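PDB 3CI6: phosphoenolpyruvate-protein phosphotransferase from Acinetobacter sp., which probably transfers the phosphoryl group of phosphoenolpyruvate to a protein histidine, and is represented here by its GAF domain. Local coordinates for residues B[73-81]-B[99-107]. Numbering follows the deposited sequence.
Sequences VSLQLSEGL and KHERFAYLP
Pro107 packs its ring against Leu75 of the edge strand and Val73 just before it. Val73 CG1, set anti to the backbone N (chi1 164°), meets Pro107 CB at 3.5 Å, a tight carbon contact in which the two side chains lie at about a right angle. Leu75 lays both methyls against one face of the ring: CD2 reaches Pro107 CB at 3.6 Å, while CD1 sits by Pro107 CG at 3.8 Å. A second apolar patch forms at the start of the helix, where Leu81 CD1 touches the methyl CB of Ala104 at 3.9 Å and also borders Leu106 CD2. Between the patches, the aliphatic part of Glu79 crosses Tyr105, CG to CB at 3.8 Å, and the phenol leads away from the contact.

The polar edge is mostly backbone. Leu81 N donates to Ala104 O at 2.9 Å, a bent bond, though the oxygen's position is somewhat uncertain. One water bridges the two segments by donating to both Glu79 O and Tyr105 O. The Glu79 side chain, extended beyond CG, reaches back across its own type I turn, from Gln76 to Glu79, and OE1 takes the N-H of Gln76 through its anti lone pair at 2.8 Å; the same oxygen is hydrogen-bonded to a glycerol, probably from the crystallisation liquor.

The arrangement drapes the loop between strands 92-94 and 116-124 of the GAF domain over the junction of strand 74-76 and helix 80-88. That strand pairs with strand 56-63 at one margin of the antiparallel sheet, and Leu75 and Pro107 both rest on Tyr48 of strand 44-51.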
ATOM      1  N   VAL B  73      20.483  10.955 -11.391  1.00 10.09           N
ATOM      2  CA  VAL B  73      21.044   9.650 -11.722  1.00  9.56           C
ATOM      3  C   VAL B  73      19.945   8.780 -12.317  1.00  9.19           C
ATOM      4  O   VAL B  73      18.853   8.678 -11.749  1.00  8.17           O
ATOM      5  CB  VAL B  73      21.585   8.967 -10.458  1.00 10.33           C
ATOM      6  CG1 VAL B  73      21.814   7.428 -10.706  1.00 14.15           C
ATOM      7  CG2 VAL B  73      22.835   9.698  -9.987  1.00 14.01           C
ATOM      8  N   SER B  74      20.225   8.196 -13.476  1.00  9.91           N
ATOM      9  CA  SER B  74      19.251   7.341 -14.121  1.00 10.83           C
ATOM     10  C   SER B  74      19.874   6.066 -14.616  1.00 10.99           C
ATOM     11  O   SER B  74      21.104   5.951 -14.746  1.00 11.07           O
ATOM     12  CB  SER B  74      18.552   8.030 -15.244  1.00 11.67           C
ATOM     13  OG  SER B  74      19.477   8.337 -16.261  1.00 13.34           O
ATOM     14  N   LEU B  75      19.003   5.110 -14.866  1.00 10.89           N
ATOM     15  CA  LEU B  75      19.362   3.787 -15.335  1.00 10.47           C
ATOM     16  C   LEU B  75      18.496   3.403 -16.511  1.00 10.47           C
ATOM     17  O   LEU B  75      17.301   3.686 -16.519  1.00  9.42           O
ATOM     18  CB  LEU B  75      19.146   2.746 -14.229  1.00 11.28           C
ATOM     19  CG  LEU B  75      19.955   2.946 -12.944  1.00 14.56           C
ATOM     20  CD1 LEU B  75      19.446   2.203 -11.729  1.00 18.27           C
ATOM     21  CD2 LEU B  75      21.402   2.547 -13.251  1.00 18.46           C
ATOM     22  N   GLN B  76      19.063   2.723 -17.506  1.00 10.71           N
ATOM     23  CA  GLN B  76      18.205   2.232 -18.566  1.00 12.42           C
ATOM     24  C   GLN B  76      17.340   1.079 -18.056  1.00 12.32           C
ATOM     25  O   GLN B  76      17.611   0.478 -17.023  1.00 10.85           O
ATOM     26  CB  GLN B  76      19.009   1.773 -19.765  1.00 13.65           C
ATOM     27  CG  GLN B  76      19.837   2.891 -20.390  1.00 16.95           C
ATOM     28  CD  GLN B  76      18.975   4.026 -20.931  1.00 21.07           C
ATOM     29  OE1 GLN B  76      18.214   3.849 -21.892  1.00 26.80           O
ATOM     30  NE2 GLN B  76      19.101   5.202 -20.321  1.00 24.02           N
ATOM     31  N   LEU B  77      16.277   0.785 -18.785  1.00 12.84           N
ATOM     32  CA  LEU B  77      15.260  -0.140 -18.315  1.00 14.05           C
ATOM     33  C   LEU B  77      15.769  -1.574 -18.134  1.00 14.51           C
ATOM     34  O   LEU B  77      15.278  -2.289 -17.288  1.00 14.84           O
ATOM     35  CB  LEU B  77      14.043  -0.095 -19.235  1.00 14.94           C
ATOM     36  CG  LEU B  77      13.273   1.224 -19.162  1.00 16.76           C
ATOM     37  CD1 LEU B  77      12.057   1.100 -20.038  1.00 19.93           C
ATOM     38  CD2 LEU B  77      12.849   1.608 -17.743  1.00 16.77           C
ATOM     39  N   SER B  78      16.778  -1.961 -18.891  1.00 14.96           N
ATOM     40  CA  SER B  78      17.350  -3.304 -18.757  1.00 15.94           C
ATOM     41  C   SER B  78      18.668  -3.306 -18.009  1.00 15.90           C
ATOM     42  O   SER B  78      19.409  -4.290 -18.059  1.00 16.18           O
ATOM     43  CB  SER B  78      17.555  -3.899 -20.151  1.00 16.35           C
ATOM     44  OG  SER B  78      18.443  -3.102 -20.922  1.00 20.37           O
ATOM     45  N   GLU B  79      18.973  -2.220 -17.296  1.00 14.56           N
ATOM     46  CA  GLU B  79      20.324  -2.001 -16.798  1.00 14.66           C
ATOM     47  C   GLU B  79      20.515  -2.507 -15.389  1.00 14.65           C
ATOM     48  O   GLU B  79      19.891  -1.995 -14.447  1.00 14.01           O
ATOM     49  CB  GLU B  79      20.685  -0.510 -16.865  1.00 14.64           C
ATOM     50  CG  GLU B  79      22.097  -0.214 -16.439  1.00 14.93           C
ATOM     51  CD  GLU B  79      22.536   1.219 -16.710  1.00 16.94           C
ATOM     52  OE1 GLU B  79      21.744   2.030 -17.225  1.00 14.35           O
ATOM     53  OE2 GLU B  79      23.733   1.522 -16.464  1.00 19.22           O
ATOM     54  N   GLY B  80      21.415  -3.488 -15.250  1.00 14.68           N
ATOM     55  CA  GLY B  80      21.890  -3.881 -13.947  1.00 13.55           C
ATOM     56  C   GLY B  80      20.840  -4.535 -13.055  1.00 12.41           C
ATOM     57  O   GLY B  80      19.812  -5.025 -13.528  1.00 11.58           O
ATOM     58  N   LEU B  81      21.140  -4.594 -11.765  1.00 11.83           N
ATOM     59  CA  LEU B  81      20.202  -5.220 -10.821  1.00 11.15           C
ATOM     60  C   LEU B  81      18.873  -4.488 -10.701  1.00 10.71           C
ATOM     61  O   LEU B  81      17.825  -5.139 -10.556  1.00  9.98           O
ATOM     62  CB  LEU B  81      20.834  -5.412  -9.440  1.00 11.03           C
ATOM     63  CG  LEU B  81      21.996  -6.391  -9.370  1.00 13.91           C
ATOM     64  CD1 LEU B  81      22.773  -6.210  -8.055  1.00 15.44           C
ATOM     65  CD2 LEU B  81      21.421  -7.830  -9.584  1.00 15.81           C
ATOM     66  N   LYS B  99      29.339 -11.030  -5.357  1.00 16.22           N
ATOM     67  CA  LYS B  99      29.438 -12.119  -6.320  1.00 17.39           C
ATOM     68  C   LYS B  99      28.800 -11.751  -7.663  1.00 18.24           C
ATOM     69  O   LYS B  99      29.043 -12.418  -8.671  1.00 19.35           O
ATOM     70  CB  LYS B  99      28.820 -13.387  -5.729  1.00 17.00           C
ATOM     71  CG  LYS B  99      29.636 -13.917  -4.566  1.00 17.48           C
ATOM     72  CD  LYS B  99      28.792 -14.715  -3.616  1.00 18.10           C
ATOM     73  CE  LYS B  99      29.635 -15.518  -2.648  1.00 18.18           C
ATOM     74  NZ  LYS B  99      28.774 -16.210  -1.632  1.00 18.03           N
ATOM     75  N   HIS B 100      28.010 -10.678  -7.681  1.00 18.40           N
ATOM     76  CA  HIS B 100      27.312 -10.240  -8.893  1.00 19.24           C
ATOM     77  C   HIS B 100      27.676  -8.807  -9.266  1.00 20.20           C
ATOM     78  O   HIS B 100      26.954  -8.186 -10.032  1.00 20.90           O
ATOM     79  CB  HIS B 100      25.795 -10.356  -8.678  1.00 19.08           C
ATOM     80  CG  HIS B 100      25.363 -11.729  -8.257  1.00 18.58           C
ATOM     81  ND1 HIS B 100      25.069 -12.720  -9.168  1.00 19.41           N
ATOM     82  CD2 HIS B 100      25.209 -12.285  -7.032  1.00 17.09           C
ATOM     83  CE1 HIS B 100      24.751 -13.828  -8.525  1.00 16.74           C
ATOM     84  NE2 HIS B 100      24.822 -13.589  -7.227  1.00 16.69           N
ATOM     85  N   GLU B 101      28.797  -8.304  -8.743  1.00 21.12           N
ATOM     86  CA  GLU B 101      29.161  -6.882  -8.902  1.00 21.35           C
ATOM     87  C   GLU B 101      29.614  -6.527 -10.317  1.00 21.79           C
ATOM     88  O   GLU B 101      29.389  -5.408 -10.805  1.00 21.60           O
ATOM     89  CB  GLU B 101      30.265  -6.489  -7.907  1.00 21.44           C
ATOM     90  CG  GLU B 101      30.405  -4.978  -7.718  1.00 23.56           C
ATOM     91  CD  GLU B 101      31.608  -4.593  -6.870  1.00 25.06           C
ATOM     92  OE1 GLU B 101      31.905  -5.313  -5.885  1.00 29.29           O
ATOM     93  OE2 GLU B 101      32.261  -3.559  -7.192  1.00 31.09           O
ATOM     94  N   ARG B 102      30.270  -7.468 -10.980  1.00 21.22           N
ATOM     95  CA  ARG B 102      30.915  -7.136 -12.254  1.00 21.13           C
ATOM     96  C   ARG B 102      29.906  -6.622 -13.303  1.00 21.09           C
ATOM     97  O   ARG B 102      30.197  -5.654 -14.038  1.00 21.36           O
ATOM     98  CB  ARG B 102      31.704  -8.339 -12.787  1.00 21.29           C
ATOM     99  CG  ARG B 102      32.342  -8.099 -14.138  1.00 21.75           C
ATOM    100  CD  ARG B 102      33.145  -9.297 -14.569  1.00 23.01           C
ATOM    101  NE  ARG B 102      34.391  -9.427 -13.824  1.00 25.31           N
ATOM    102  CZ  ARG B 102      34.704 -10.420 -12.991  1.00 26.12           C
ATOM    103  NH1 ARG B 102      35.894 -10.398 -12.401  1.00 26.61           N
ATOM    104  NH2 ARG B 102      33.852 -11.416 -12.725  1.00 26.99           N
ATOM    105  N   PHE B 103      28.737  -7.268 -13.375  1.00 20.68           N
ATOM    106  CA  PHE B 103      27.704  -6.883 -14.342  1.00 20.48           C
ATOM    107  C   PHE B 103      26.423  -6.433 -13.653  1.00 20.86           C
ATOM    108  O   PHE B 103      25.311  -6.537 -14.212  1.00 21.27           O
ATOM    109  CB  PHE B 103      27.443  -8.033 -15.316  1.00 19.46           C
ATOM    110  CG  PHE B 103      28.699  -8.541 -16.003  1.00 18.03           C
ATOM    111  CD1 PHE B 103      29.185  -7.914 -17.142  1.00 17.99           C
ATOM    112  CD2 PHE B 103      29.388  -9.654 -15.513  1.00 19.14           C
ATOM    113  CE1 PHE B 103      30.325  -8.377 -17.772  1.00 19.22           C
ATOM    114  CE2 PHE B 103      30.541 -10.113 -16.137  1.00 18.16           C
ATOM    115  CZ  PHE B 103      31.012  -9.476 -17.273  1.00 18.48           C
ATOM    116  N   ALA B 104      26.584  -5.919 -12.436  1.00 21.06           N
ATOM    117  CA  ALA B 104      25.469  -5.338 -11.667  1.00 20.85           C
ATOM    118  C   ALA B 104      25.001  -4.001 -12.221  1.00 20.96           C
ATOM    119  O   ALA B 104      23.868  -3.567 -11.951  1.00 21.54           O
ATOM    120  CB  ALA B 104      25.883  -5.173 -10.202  1.00 20.68           C
ATOM    121  N   TYR B 105      25.881  -3.317 -12.947  1.00 21.19           N
ATOM    122  CA  TYR B 105      25.598  -1.983 -13.508  1.00 21.38           C
ATOM    123  C   TYR B 105      24.758  -1.115 -12.581  1.00 22.03           C
ATOM    124  O   TYR B 105      23.723  -0.554 -12.966  1.00 21.29           O
ATOM    125  CB  TYR B 105      24.958  -2.094 -14.901  1.00 21.22           C
ATOM    126  CG  TYR B 105      25.832  -2.787 -15.918  1.00 21.24           C
ATOM    127  CD1 TYR B 105      26.933  -2.140 -16.467  1.00 21.95           C
ATOM    128  CD2 TYR B 105      25.558  -4.085 -16.337  1.00 22.22           C
ATOM    129  CE1 TYR B 105      27.749  -2.776 -17.417  1.00 20.02           C
ATOM    130  CE2 TYR B 105      26.357  -4.725 -17.275  1.00 22.67           C
ATOM    131  CZ  TYR B 105      27.452  -4.066 -17.810  1.00 21.32           C
ATOM    132  OH  TYR B 105      28.256  -4.680 -18.746  1.00 20.08           O
ATOM    133  N   LEU B 106      25.222  -1.031 -11.336  1.00 22.97           N
ATOM    134  CA  LEU B 106      24.593  -0.208 -10.328  1.00 23.69           C
ATOM    135  C   LEU B 106      24.841   1.247 -10.683  1.00 24.28           C
ATOM    136  O   LEU B 106      25.840   1.580 -11.341  1.00 25.19           O
ATOM    137  CB  LEU B 106      25.146  -0.543  -8.941  1.00 22.87           C
ATOM    138  CG  LEU B 106      24.810  -1.949  -8.448  1.00 24.02           C
ATOM    139  CD1 LEU B 106      25.747  -2.396  -7.316  1.00 25.79           C
ATOM    140  CD2 LEU B 106      23.359  -2.017  -7.986  1.00 22.31           C
ATOM    141  N   PRO B 107      23.914   2.123 -10.289  1.00 24.94           N
ATOM    142  CA  PRO B 107      24.028   3.549 -10.603  1.00 25.05           C
ATOM    143  C   PRO B 107      25.134   4.252  -9.810  1.00 25.35           C
ATOM    144  O   PRO B 107      25.858   3.600  -9.047  1.00 25.64           O
ATOM    145  CB  PRO B 107      22.659   4.089 -10.221  1.00 25.06           C
ATOM    146  CG  PRO B 107      22.162   3.151  -9.180  1.00 25.31           C
ATOM    147  CD  PRO B 107      22.690   1.812  -9.533  1.00 25.28           C
TER
HETATM  148  O   HOH W   1      21.060  -1.449 -11.996  1.00 26.36           O